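Local atomic coordinates of ferulic acid esterase, AmCE1/Fae1A (Anaeromyces mucronatus, PDB entry 5CXX), a protein that probably hydrolyses the ester bonds that link ferulic acid to plant cell-wall polysaccharides, and is seen here with ferulic acid bound. Residues I6-P11 against E247-D252; A26-Y31 against K41-L46; V35-R40 against P104-A109; T145-T150 against A207-I212; G184-E189 against K230-I235. All blocks are in the same frame, centred on the assembly; numbering follows the deposited sequence. Where two conformers were deposited one is given.

Contact 1. Residues I6-P11 against E247-D252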
# COMPACT_ATOMS: atom_id res chain seq x y z
N ILE A 6 9.28 4.46 -16.01
CA ILE A 6 8.64 3.29 -15.44
C ILE A 6 9.25 2.03 -16.05
O ILE A 6 9.42 1.97 -17.30
CB ILE A 6 7.11 3.37 -15.73
CG1 ILE A 6 6.54 4.65 -15.09
CG2 ILE A 6 6.41 2.11 -15.29
CD1 ILE A 6 6.65 4.60 -13.55
N SER A 7 9.55 1.06 -15.19
CA SER A 7 10.06 -0.20 -15.70
C SER A 7 9.11 -1.31 -15.32
O SER A 7 8.46 -1.27 -14.29
CB SER A 7 11.41 -0.54 -15.12
OG SER A 7 11.27 -0.58 -13.74
N ASN A 8 9.01 -2.29 -16.20
CA ASN A 8 7.99 -3.32 -15.95
C ASN A 8 8.49 -4.46 -15.10
O ASN A 8 7.74 -5.39 -14.89
CB ASN A 8 7.40 -3.84 -17.25
CG ASN A 8 8.39 -4.48 -18.16
OD1 ASN A 8 9.55 -4.69 -17.79
ND2 ASN A 8 7.93 -4.85 -19.36
N THR A 9 9.71 -4.37 -14.62
CA THR A 9 10.21 -5.31 -13.61
C THR A 9 11.12 -4.60 -12.63
O THR A 9 11.61 -3.50 -12.88
CB THR A 9 11.01 -6.48 -14.23
OG1 THR A 9 12.25 -5.96 -14.73
CG2 THR A 9 10.19 -7.21 -15.34
N CYS A 10 11.34 -5.25 -11.47
CA CYS A 10 12.29 -4.73 -10.52
C CYS A 10 13.62 -5.49 -10.73
O CYS A 10 13.65 -6.71 -10.58
CB CYS A 10 11.78 -4.98 -9.08
SG CYS A 10 13.00 -4.35 -7.83
N PRO A 11 14.70 -4.80 -11.06
CA PRO A 11 15.98 -5.50 -11.21
C PRO A 11 16.34 -6.22 -9.93
O PRO A 11 16.08 -5.74 -8.80
CB PRO A 11 16.99 -4.39 -11.49
CG PRO A 11 16.15 -3.27 -12.05
CD PRO A 11 14.81 -3.36 -11.32
N GLU A 247 1.86 -3.24 -16.72
CA GLU A 247 1.70 -4.71 -16.45
C GLU A 247 3.05 -5.38 -16.46
O GLU A 247 3.92 -5.05 -17.25
CB GLU A 247 0.75 -5.35 -17.50
CG GLU A 247 -0.65 -4.81 -17.34
CD GLU A 247 -1.54 -5.38 -18.42
OE1 GLU A 247 -1.49 -4.96 -19.60
OE2 GLU A 247 -2.37 -6.23 -18.12
N VAL A 248 3.21 -6.36 -15.58
CA VAL A 248 4.48 -7.07 -15.46
C VAL A 248 4.39 -8.34 -16.28
O VAL A 248 3.52 -9.18 -16.01
CB VAL A 248 4.74 -7.41 -13.97
CG1 VAL A 248 6.08 -8.13 -13.88
CG2 VAL A 248 4.73 -6.06 -13.16
N PRO A 249 5.19 -8.45 -17.35
CA PRO A 249 4.92 -9.52 -18.32
C PRO A 249 5.16 -10.95 -17.76
O PRO A 249 6.24 -11.19 -17.21
CB PRO A 249 5.89 -9.20 -19.48
CG PRO A 249 6.94 -8.39 -18.87
CD PRO A 249 6.30 -7.58 -17.77
N GLY A 250 4.14 -11.80 -17.90
CA GLY A 250 4.20 -13.17 -17.45
C GLY A 250 4.02 -13.34 -15.94
O GLY A 250 3.97 -14.48 -15.47
N ALA A 251 3.92 -12.25 -15.18
CA ALA A 251 3.77 -12.38 -13.74
C ALA A 251 2.36 -12.72 -13.28
O ALA A 251 1.37 -12.45 -13.94
CB ALA A 251 4.24 -11.11 -13.02
N ASP A 252 2.32 -13.43 -12.15
CA ASP A 252 1.08 -13.87 -11.54
C ASP A 252 0.91 -13.06 -10.25
O ASP A 252 1.47 -11.97 -10.11
CB ASP A 252 1.17 -15.38 -11.28
CG ASP A 252 -0.20 -16.10 -11.20
OD1 ASP A 252 -1.14 -15.66 -10.49
OD2 ASP A 252 -0.29 -17.23 -11.77

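Contact 2. Residues A26-Y31 against K41-L46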
# COMPACT_ATOMS: atom_id res chain seq x y z
N ALA A 26 12.64 -4.30 11.20
CA ALA A 26 11.30 -4.09 11.69
C ALA A 26 11.22 -4.33 13.20
O ALA A 26 11.88 -5.24 13.75
CB ALA A 26 10.31 -5.11 11.01
N LYS A 27 10.41 -3.50 13.85
CA LYS A 27 10.08 -3.69 15.26
C LYS A 27 8.58 -3.83 15.38
O LYS A 27 7.84 -2.96 14.86
CB LYS A 27 10.53 -2.50 16.09
CG LYS A 27 10.12 -2.57 17.56
CD LYS A 27 10.98 -3.51 18.36
CE LYS A 27 10.52 -3.56 19.84
NZ LYS A 27 9.04 -3.90 19.82
N LYS A 28 8.11 -4.90 16.05
CA LYS A 28 6.67 -5.07 16.17
C LYS A 28 6.11 -4.32 17.37
O LYS A 28 6.60 -4.48 18.53
CB LYS A 28 6.31 -6.56 16.26
CG LYS A 28 4.78 -6.75 16.05
CD LYS A 28 4.40 -8.25 15.90
CE LYS A 28 4.96 -8.85 14.60
NZ LYS A 28 4.34 -10.21 14.39
N ILE A 29 5.17 -3.44 17.07
CA ILE A 29 4.55 -2.58 18.04
C ILE A 29 3.15 -3.06 18.37
O ILE A 29 2.36 -3.39 17.46
CB ILE A 29 4.49 -1.11 17.47
CG1 ILE A 29 5.92 -0.59 17.14
CG2 ILE A 29 3.69 -0.17 18.41
CD1 ILE A 29 6.89 -0.76 18.27
N THR A 30 2.80 -3.10 19.66
CA THR A 30 1.47 -3.44 20.14
C THR A 30 0.81 -2.16 20.63
O THR A 30 1.45 -1.42 21.42
CB THR A 30 1.56 -4.50 21.28
OG1 THR A 30 2.27 -5.64 20.77
CG2 THR A 30 0.18 -5.00 21.67
N TYR A 31 -0.41 -1.89 20.19
CA TYR A 31 -1.05 -0.60 20.50
C TYR A 31 -2.57 -0.82 20.59
O TYR A 31 -3.13 -1.77 20.00
CB TYR A 31 -0.73 0.50 19.45
CG TYR A 31 -1.35 0.18 18.10
CD1 TYR A 31 -0.71 -0.70 17.22
CD2 TYR A 31 -2.60 0.72 17.76
CE1 TYR A 31 -1.32 -1.06 15.94
CE2 TYR A 31 -3.19 0.40 16.50
CZ TYR A 31 -2.56 -0.52 15.65
OH TYR A 31 -3.21 -0.79 14.45
N LYS A 41 -1.40 -5.13 16.37
CA LYS A 41 0.04 -5.08 16.10
C LYS A 41 0.33 -4.43 14.76
O LYS A 41 -0.48 -4.55 13.82
CB LYS A 41 0.63 -6.48 16.08
CG LYS A 41 0.60 -7.15 17.58
CD LYS A 41 1.26 -8.51 17.65
CE LYS A 41 1.48 -8.96 19.11
NZ LYS A 41 0.39 -8.47 19.97
N MET A 42 1.48 -3.76 14.68
CA MET A 42 1.98 -3.28 13.37
C MET A 42 3.52 -3.35 13.45
O MET A 42 4.09 -3.26 14.54
CB MET A 42 1.56 -1.81 13.04
CG MET A 42 1.98 -0.81 14.14
SD MET A 42 1.15 0.74 13.64
CE MET A 42 1.57 1.80 15.05
N ASN A 43 4.18 -3.49 12.29
CA ASN A 43 5.63 -3.30 12.27
C ASN A 43 5.95 -1.87 11.93
O ASN A 43 5.41 -1.28 10.98
CB ASN A 43 6.29 -4.20 11.26
CG ASN A 43 6.28 -5.65 11.72
OD1 ASN A 43 6.81 -5.96 12.78
ND2 ASN A 43 5.65 -6.53 10.94
N VAL A 44 6.88 -1.33 12.70
CA VAL A 44 7.48 -0.04 12.37
C VAL A 44 8.94 -0.27 11.98
O VAL A 44 9.71 -0.83 12.75
CB VAL A 44 7.36 0.94 13.54
CG1 VAL A 44 8.06 2.29 13.21
CG2 VAL A 44 5.88 1.20 13.84
N ILE A 45 9.30 0.24 10.81
CA ILE A 45 10.66 0.09 10.26
C ILE A 45 11.27 1.49 10.16
O ILE A 45 10.94 2.26 9.24
CB ILE A 45 10.59 -0.62 8.92
CG1 ILE A 45 9.91 -2.01 9.04
CG2 ILE A 45 12.02 -0.68 8.29
CD1 ILE A 45 9.27 -2.44 7.64
N LEU A 46 12.10 1.84 11.14
CA LEU A 46 12.78 3.14 11.12
C LEU A 46 13.95 3.11 10.17
O LEU A 46 14.57 2.09 10.00
CB LEU A 46 13.25 3.48 12.53
CG LEU A 46 12.08 3.60 13.53
CD1 LEU A 46 12.61 3.78 14.97
CD2 LEU A 46 11.00 4.70 13.16
O HOH W 1 -1.86 -2.47 12.58

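Contact 3. Residues V35-R40 against P104-A109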
# COMPACT_ATOMS: atom_id res chain seq x y z
N VAL A 35 -10.97 1.59 17.36
CA VAL A 35 -11.79 1.21 16.22
C VAL A 35 -12.18 -0.27 16.32
O VAL A 35 -13.37 -0.62 16.21
CB VAL A 35 -11.04 1.53 14.92
CG1 VAL A 35 -11.71 0.84 13.75
CG2 VAL A 35 -10.98 3.04 14.69
N THR A 36 -11.19 -1.11 16.57
CA THR A 36 -11.49 -2.57 16.78
C THR A 36 -11.83 -2.90 18.23
O THR A 36 -12.34 -3.98 18.54
CB THR A 36 -10.30 -3.45 16.38
OG1 THR A 36 -9.16 -3.10 17.19
CG2 THR A 36 -9.92 -3.20 14.87
N GLU A 37 -11.58 -1.96 19.12
CA GLU A 37 -11.68 -2.15 20.59
C GLU A 37 -10.81 -3.31 21.06
O GLU A 37 -11.16 -4.01 22.01
CB GLU A 37 -13.14 -2.31 21.05
CG GLU A 37 -13.96 -1.08 20.60
CD GLU A 37 -15.38 -1.05 21.14
OE1 GLU A 37 -15.70 -1.71 22.15
OE2 GLU A 37 -16.25 -0.39 20.51
N THR A 38 -9.64 -3.43 20.45
CA THR A 38 -8.68 -4.45 20.85
C THR A 38 -7.26 -3.94 20.72
O THR A 38 -7.02 -2.94 20.05
CB THR A 38 -8.80 -5.72 19.97
OG1 THR A 38 -8.52 -5.35 18.63
CG2 THR A 38 -10.19 -6.33 20.07
N GLU A 39 -6.37 -4.66 21.39
CA GLU A 39 -4.93 -4.48 21.12
C GLU A 39 -4.55 -5.07 19.78
O GLU A 39 -4.97 -6.19 19.44
CB GLU A 39 -4.08 -5.14 22.23
CG GLU A 39 -4.30 -4.59 23.62
CD GLU A 39 -3.56 -3.28 23.91
OE1 GLU A 39 -2.68 -2.89 23.12
OE2 GLU A 39 -3.83 -2.65 24.97
N ARG A 40 -3.84 -4.29 18.98
CA ARG A 40 -3.43 -4.71 17.64
C ARG A 40 -1.92 -4.62 17.48
O ARG A 40 -1.23 -4.09 18.36
CB ARG A 40 -4.13 -3.86 16.57
CG ARG A 40 -5.60 -3.61 16.84
CD ARG A 40 -6.28 -3.00 15.62
NE ARG A 40 -6.44 -3.96 14.54
CZ ARG A 40 -5.77 -3.92 13.39
NH1 ARG A 40 -4.89 -2.96 13.17
NH2 ARG A 40 -5.98 -4.84 12.46
N PRO A 104 -11.77 -5.39 11.85
CA PRO A 104 -13.22 -5.44 12.01
C PRO A 104 -13.69 -4.76 13.29
O PRO A 104 -13.04 -4.85 14.36
CB PRO A 104 -13.52 -6.98 12.10
CG PRO A 104 -12.21 -7.51 12.78
CD PRO A 104 -11.11 -6.70 12.05
N LYS A 105 -14.87 -4.13 13.20
CA LYS A 105 -15.61 -3.66 14.38
C LYS A 105 -15.92 -4.86 15.29
O LYS A 105 -16.17 -5.92 14.76
CB LYS A 105 -16.91 -3.01 13.93
CG LYS A 105 -16.69 -1.82 12.96
CD LYS A 105 -18.07 -1.24 12.59
CE LYS A 105 -18.04 0.31 12.54
NZ LYS A 105 -17.24 0.88 11.42
N PRO A 106 -16.01 -4.69 16.62
CA PRO A 106 -16.41 -5.86 17.43
C PRO A 106 -17.73 -6.45 17.02
O PRO A 106 -18.67 -5.71 16.64
CB PRO A 106 -16.56 -5.31 18.86
CG PRO A 106 -15.71 -4.12 18.85
CD PRO A 106 -15.63 -3.54 17.46
N GLY A 107 -17.80 -7.78 17.07
CA GLY A 107 -18.99 -8.51 16.70
C GLY A 107 -18.91 -8.89 15.22
O GLY A 107 -19.74 -9.72 14.78
N THR A 108 -17.92 -8.39 14.47
CA THR A 108 -17.90 -8.70 13.05
C THR A 108 -16.65 -9.42 12.61
O THR A 108 -16.50 -9.67 11.41
CB THR A 108 -18.06 -7.48 12.17
OG1 THR A 108 -16.86 -6.69 12.22
CG2 THR A 108 -19.20 -6.67 12.66
N ALA A 109 -15.82 -9.87 13.55
CA ALA A 109 -14.61 -10.59 13.14
C ALA A 109 -14.99 -12.01 12.74
O ALA A 109 -15.77 -12.72 13.47
CB ALA A 109 -13.58 -10.62 14.32
O HOH W 2 -12.65 -6.07 16.76

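Contact 4. Residues T145-T150 against A207-I212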
# COMPACT_ATOMS: atom_id res chain seq x y z
N THR A 145 4.40 15.41 8.85
CA THR A 145 2.96 15.23 8.62
C THR A 145 2.57 15.95 7.33
O THR A 145 3.35 16.72 6.76
CB THR A 145 2.11 15.79 9.74
OG1 THR A 145 2.50 17.16 9.94
CG2 THR A 145 2.38 15.01 11.05
N GLY A 146 1.33 15.71 6.92
CA GLY A 146 0.80 16.38 5.73
C GLY A 146 0.80 15.40 4.57
O GLY A 146 1.61 14.45 4.51
N ARG A 147 -0.02 15.67 3.55
CA ARG A 147 -0.16 14.68 2.47
C ARG A 147 1.15 14.51 1.65
O ARG A 147 1.42 13.42 1.14
CB ARG A 147 -1.33 15.07 1.57
CG ARG A 147 -1.11 16.38 0.77
CD ARG A 147 -2.44 16.88 0.17
NE ARG A 147 -2.99 15.80 -0.69
CZ ARG A 147 -2.72 15.69 -1.98
NH1 ARG A 147 -1.92 16.55 -2.60
NH2 ARG A 147 -3.26 14.65 -2.65
N GLU A 148 1.96 15.54 1.54
CA GLU A 148 3.18 15.43 0.81
C GLU A 148 4.19 14.49 1.44
O GLU A 148 5.14 14.14 0.85
CB GLU A 148 3.78 16.82 0.61
CG GLU A 148 4.31 17.47 1.86
CD GLU A 148 3.30 18.18 2.79
OE1 GLU A 148 2.09 17.99 2.72
OE2 GLU A 148 3.79 18.96 3.63
N ASN A 149 3.94 14.14 2.69
CA ASN A 149 4.83 13.28 3.51
C ASN A 149 4.20 11.98 3.85
O ASN A 149 4.68 11.28 4.72
CB ASN A 149 5.24 14.01 4.79
CG ASN A 149 6.01 15.26 4.44
OD1 ASN A 149 6.99 15.17 3.68
ND2 ASN A 149 5.53 16.42 4.86
N THR A 150 3.12 11.61 3.16
CA THR A 150 2.34 10.43 3.55
C THR A 150 2.04 9.58 2.31
O THR A 150 1.38 10.04 1.37
CB THR A 150 1.02 10.86 4.19
OG1 THR A 150 1.27 11.72 5.31
CG2 THR A 150 0.27 9.61 4.75
N ALA A 207 -11.03 11.87 -6.96
CA ALA A 207 -10.67 12.68 -5.80
C ALA A 207 -10.83 14.11 -6.17
O ALA A 207 -10.56 14.47 -7.32
CB ALA A 207 -9.25 12.42 -5.45
N GLU A 208 -11.22 14.93 -5.22
CA GLU A 208 -11.23 16.35 -5.50
C GLU A 208 -9.77 16.80 -5.59
O GLU A 208 -9.38 17.14 -6.72
CB GLU A 208 -12.03 17.10 -4.46
CG GLU A 208 -12.61 18.36 -5.01
CD GLU A 208 -13.63 18.95 -4.08
OE1 GLU A 208 -14.16 18.22 -3.21
OE2 GLU A 208 -13.91 20.13 -4.17
N ILE A 209 -8.97 16.77 -4.50
CA ILE A 209 -7.50 17.06 -4.59
C ILE A 209 -6.77 15.83 -5.11
O ILE A 209 -6.92 14.74 -4.54
CB ILE A 209 -6.87 17.61 -3.25
CG1 ILE A 209 -5.34 17.87 -3.44
CG2 ILE A 209 -7.13 16.71 -2.04
CD1 ILE A 209 -4.74 18.81 -2.24
N GLN A 210 -6.04 15.97 -6.23
CA GLN A 210 -5.47 14.79 -6.91
C GLN A 210 -4.32 14.19 -6.11
O GLN A 210 -3.50 14.95 -5.59
CB GLN A 210 -4.93 15.17 -8.30
CG GLN A 210 -6.06 15.35 -9.32
CD GLN A 210 -6.85 14.05 -9.52
OE1 GLN A 210 -6.38 13.12 -10.17
NE2 GLN A 210 -8.04 13.99 -8.94
N PRO A 211 -4.22 12.85 -6.07
CA PRO A 211 -2.94 12.30 -5.58
C PRO A 211 -1.75 12.93 -6.27
O PRO A 211 -1.77 13.24 -7.50
CB PRO A 211 -3.04 10.82 -5.99
CG PRO A 211 -4.49 10.50 -5.99
CD PRO A 211 -5.07 11.78 -6.62
N ILE A 212 -0.66 13.14 -5.53
CA ILE A 212 0.57 13.59 -6.14
C ILE A 212 1.09 12.51 -7.12
O ILE A 212 1.56 12.82 -8.22
CB ILE A 212 1.64 13.93 -5.07
CG1 ILE A 212 1.05 14.99 -4.11
CG2 ILE A 212 2.97 14.39 -5.69
CD1 ILE A 212 1.91 15.25 -2.81
O HOH W 3 -1.91 17.15 -5.57

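Contact 5. Residues G184-E189 against K230-I235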
# COMPACT_ATOMS: atom_id res chain seq x y z
N GLY A 184 -13.74 -5.13 -6.40
CA GLY A 184 -14.78 -4.65 -5.50
C GLY A 184 -14.64 -3.22 -5.00
O GLY A 184 -15.50 -2.78 -4.18
N ILE A 185 -13.63 -2.48 -5.46
CA ILE A 185 -13.67 -1.04 -5.13
C ILE A 185 -14.98 -0.50 -5.71
O ILE A 185 -15.71 0.26 -5.07
CB ILE A 185 -12.51 -0.25 -5.73
CG1 ILE A 185 -11.21 -0.75 -5.08
CG2 ILE A 185 -12.70 1.28 -5.48
CD1 ILE A 185 -9.99 -0.13 -5.77
N THR A 186 -15.23 -0.88 -6.96
CA THR A 186 -16.44 -0.49 -7.71
C THR A 186 -17.20 -1.82 -8.03
O THR A 186 -16.69 -2.92 -7.74
CB THR A 186 -16.03 0.24 -8.99
OG1 THR A 186 -15.00 -0.53 -9.61
CG2 THR A 186 -15.44 1.65 -8.66
N PRO A 187 -18.42 -1.75 -8.56
CA PRO A 187 -19.16 -3.01 -8.74
C PRO A 187 -18.47 -3.95 -9.70
O PRO A 187 -17.91 -3.56 -10.75
CB PRO A 187 -20.50 -2.54 -9.33
CG PRO A 187 -20.66 -1.10 -8.83
CD PRO A 187 -19.25 -0.58 -8.91
N GLY A 188 -18.61 -5.25 -9.39
CA GLY A 188 -17.97 -6.24 -10.26
C GLY A 188 -18.41 -7.64 -9.87
O GLY A 188 -19.23 -7.81 -8.99
N GLU A 189 -17.93 -8.64 -10.61
CA GLU A 189 -18.33 -10.04 -10.38
C GLU A 189 -17.11 -10.91 -10.63
O GLU A 189 -16.38 -10.67 -11.58
CB GLU A 189 -19.51 -10.46 -11.31
CG GLU A 189 -19.78 -11.93 -11.22
CD GLU A 189 -21.00 -12.27 -10.39
OE1 GLU A 189 -21.69 -11.31 -9.96
OE2 GLU A 189 -21.29 -13.48 -10.23
N LYS A 230 -6.63 -3.77 -14.25
CA LYS A 230 -6.86 -3.08 -15.52
C LYS A 230 -8.21 -2.32 -15.53
O LYS A 230 -8.30 -1.20 -16.08
CB LYS A 230 -6.84 -4.09 -16.68
CG LYS A 230 -6.91 -3.42 -18.06
CD LYS A 230 -6.70 -4.54 -19.12
CE LYS A 230 -6.78 -3.95 -20.53
NZ LYS A 230 -6.65 -5.03 -21.58
N SER A 231 -9.23 -2.92 -14.93
CA SER A 231 -10.54 -2.23 -14.87
C SER A 231 -10.42 -0.91 -14.09
O SER A 231 -11.02 0.10 -14.51
CB SER A 231 -11.66 -3.15 -14.27
OG SER A 231 -11.66 -3.17 -12.84
N TYR A 232 -9.63 -0.91 -13.02
CA TYR A 232 -9.44 0.34 -12.25
C TYR A 232 -8.68 1.37 -13.08
O TYR A 232 -8.99 2.57 -13.03
CB TYR A 232 -8.71 0.03 -10.96
CG TYR A 232 -9.51 -0.88 -10.05
CD1 TYR A 232 -10.90 -0.85 -9.99
CD2 TYR A 232 -8.84 -1.78 -9.25
CE1 TYR A 232 -11.62 -1.68 -9.12
CE2 TYR A 232 -9.54 -2.61 -8.38
CZ TYR A 232 -10.92 -2.57 -8.33
OH TYR A 232 -11.60 -3.40 -7.42
N HIS A 233 -7.65 0.91 -13.79
CA HIS A 233 -6.95 1.84 -14.72
C HIS A 233 -7.95 2.48 -15.67
O HIS A 233 -7.90 3.69 -15.94
CB HIS A 233 -5.85 1.06 -15.47
CG HIS A 233 -5.41 1.73 -16.73
ND1 HIS A 233 -4.79 2.96 -16.74
CD2 HIS A 233 -5.55 1.36 -18.03
CE1 HIS A 233 -4.54 3.30 -18.00
NE2 HIS A 233 -4.98 2.34 -18.80
N GLU A 234 -8.82 1.66 -16.20
CA GLU A 234 -9.78 2.17 -17.18
C GLU A 234 -10.77 3.18 -16.58
O GLU A 234 -11.10 4.18 -17.20
CB GLU A 234 -10.49 0.99 -17.84
CG GLU A 234 -9.50 0.27 -18.76
CD GLU A 234 -10.00 -1.06 -19.35
OE1 GLU A 234 -9.25 -1.69 -20.12
OE2 GLU A 234 -11.12 -1.47 -19.04
N ILE A 235 -11.27 2.90 -15.38
CA ILE A 235 -12.22 3.78 -14.73
C ILE A 235 -11.54 5.10 -14.35
O ILE A 235 -12.07 6.14 -14.64
CB ILE A 235 -12.76 3.08 -13.42
CG1 ILE A 235 -13.65 1.90 -13.81
CG2 ILE A 235 -13.53 4.11 -12.52
CD1 ILE A 235 -13.81 0.81 -12.68

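Contact 1. Residues I6-P11 against E247-D252
At the C-terminal end of strand 244-248, an outermost strand of the main sheet, the amino-terminal loop leans on Val-248 and Pro-249 through Asn-8. The carbonyl O of Asn-8 points at the branched end of Val-248, 3.4 Å from Val-248 CG1 and nearly as close to CG2, a van der Waals contact between a polar atom and two methyl groups. The amide of Asn-8 turns instead to the proline ring. Its CG lies between the backbone N and the carbonyl carbon (chi1 61°), and the side chain crosses Pro-249 at about a right angle, with Asn-8 ND2 3.6 Å from Pro-249 CD. Asn-8 CB also lies 3.7 Å from Glu-247 O. In this alpha/beta-hydrolase the chain leaves the strand here through a type II turn from Val-248 to Ala-251, closed by Ala-251 N to Val-248 O at 3.2 Å, with Gly-250 at positive phi (77°). Two residues beyond the turn comes His-253, probably the histidine of a Ser-His-Asp triad. No hydrogen bond joins the two segments, but each has its own anchor: Ser-7 O accepts from Asn-264 ND2 on helix 255-266, and Gly-250 N donates to Thr-220 OG1.

Contact 2. Residues A26-Y31 against K41-L46
Met-42 and Tyr-31 both carry CG between the backbone N and the carbonyl carbon (chi1 55° and 67°), and their side chains cross at about a right angle in a Met-aromatic contact. Met-42 SD lies 4.6 Å from the Tyr-31 ring centroid, oblique to the ring, while Met-42 CG comes within 3.8 Å of Tyr-31 CE1. The two belong to the antiparallel hairpin of strands 26-33 and 38-45, which forms one margin of the main sheet. Lys-27 with Val-44 and Ile-29 with Met-42 are its hydrogen-bonded pairs here; Ile-29 N to Met-42 O, at 2.8 Å, is nearly straight (170° at the hydrogen). On the face of Ile-29, Met-42 and Val-44, Ile-29 CG1 packs 3.8 Å from Val-44 CG2, and helix 125-140 covers this side through Tyr-136.

The other face is more polar. Lys-28 CD touches Lys-41 CD at 3.6 Å, an aliphatic contact between two lysines whose charged ends part: Lys-28 NZ forms salt bridges with Glu-69 and Asp-70, and Lys-41 NZ makes a weak hydrogen bond to Thr-30 OG1. Asn-43 OD1 rests against Lys-28 CB while its ND2 donates to Asp-70. Back on the side of Met-42, Tyr-31 OH hydrogen-bonds to Glu-128 and Arg-40, and a water in the plane of its ring donates to Tyr-31 OH and, at 2.8 Å, to Lys-41 O.

Contact 3. Residues V35-R40 against P104-A109
The backbones of Thr-36 and Lys-105 approach to 4.9 Å between their CA atoms without a direct hydrogen bond, where the turn of a hairpin meets a loop folded into a type II turn from Lys-105 to Thr-108. A water spans the gap instead, donating to Thr-36 O and Pro-104 O. Pro-106 supplies the main apolar surface: its CG lies 3.4 Å from Thr-36 O and 3.8 Å from Glu-37 CB. Glu-37 places CG anti to its carbonyl carbon (chi1 -57°) and is extended beyond it, crossing the proline at about a right angle. Pro-106 CG is the point on which the side chain rests, every atom from CB to the carboxylate oxygens of Glu-37 lying within 4.1 Å of it. Beside it, Thr-36 CG2 packs 3.6 Å from Pro-104 O, which leaves the hydroxyl to the hairpin itself: Thr-36 OG1 and Thr-38 OG1 share a hydrogen bond of 2.7 Å. In the opposing turn Lys-105 O is gripped twice by Thr-108, through its N and through OG1, which lies in the carbonyl plane on a lone pair at 2.7 Å. Glu-37 and Thr-38 both face Ser-33 in a G1 beta bulge, with Glu-37 at positive phi (56°). The hairpin turn between strands 26-33 and 38-45 is thus set against the loop between strand 95-99 and helix 116-123; Val-35 packs on helix 125-140, and Arg-40 NH2 binds the carbonyls of Asp-100 and Tyr-102 just beyond strand 95-99.

Contact 4. Residues T145-T150 against A207-I212
Arg-147 makes the one direct hydrogen bond between the segments, from NH2 to Gln-210 O at 3.0 Å with 150° at the hydrogen. The donor stands above the carbonyl plane, and the acceptor is tilted from the guanidinium plane. A water doubles the link, accepting from Arg-147 NH1 and donating to the same Gln-210 O, while Arg-147 NE is bound by Ser-170 O. Three nitrogens of one guanidinium are thereby engaged, which fixes its rotation.

Van der Waals contacts of two isoleucines account for the rest. Arg-147 and Ile-209 meet tip to tip, with Ile-209 CG1 lying 3.6 Å above the guanidinium plane over its centre. Ile-212 crosses the arginine, its CG1 3.7 Å from Arg-147 NH1, and reaches Glu-148 CA with CD1 at 3.8 Å. In the alpha/beta-hydrolase sheet these loops lead into parallel strands 150-155 and 213-219, which flank strand 175-179, and Thr-150 and Ile-212 both bond through their backbones to Gly-174, just ahead of that strand.

Bonds within the first loop shape the short 3-10 turn carrying Arg-147. Gly-146 O accepts from Asn-149 N and from Thr-150 OG1 (2.9 Å), on opposite faces of its plane, and Asn-149 ND2 binds Thr-145 O at 2.9 Å.

Contact 5. Residues G184-E189 against K230-I235
Tyr-232 OH accepts a hydrogen bond from Ile-185 N at 3.0 Å, nearly straight with 166° at the hydrogen, and the same hydroxyl bonds to Ala-182 O. One tyrosine oxygen thus ties together two points of the loop 182-185. Over one face of its ring sits the end of Ile-185 in a CH-pi contact: CD1 is 3.8 Å from the Tyr-232 centroid, offset toward the rim on the CE2 side. Thr-186 OG1 meets the edge in the ring plane, 3.6 Å from Tyr-232 CE1, and touches Ile-235 CD1 tip to tip at 3.6 Å. Thr-186 holds OG1 between its backbone N and carbonyl carbon (chi1 47°), which brings the hydroxyl to the ring edge.

Tyr-232 and Ile-235 lie one turn apart on helix 228-238, which precedes strand 244-248 in the alpha/beta-hydrolase fold; Ile-235 N to Ser-231 O, at 2.9 Å, belongs to that helix. The loop gripped by Tyr-232 leads into the small antiparallel sheet of 188-190 and 194-196. The nearest atoms of Gly-184 and the bound ferulic acid are about 6 Å apart. Farther out, Ile-185 also packs on Arg-160 and Leu-163 of helix 157-168, and Ile-235 on Phe-205.

In the fold
From the N terminus, contact 1 opens first and closes last, joining the leading loop to the end of strand 244-248 and enclosing the other four. Contact 2 closes the short hairpin at the opposite margin of the main sheet. Contact 3 begins within that hairpin, so the two cross; they touch through Tyr-31 and Arg-40, and contact 3 carries the connection on to the loop after strand 95-99. Contacts 4 and 5 come later in the chain, in series with contacts 2 and 3, and cross each other, their centres about 22 Å apart: contact 4 links the approaches to strands 150-155 and 213-219, whereas contact 5 fastens the region near the ferulic acid to helix 228-238.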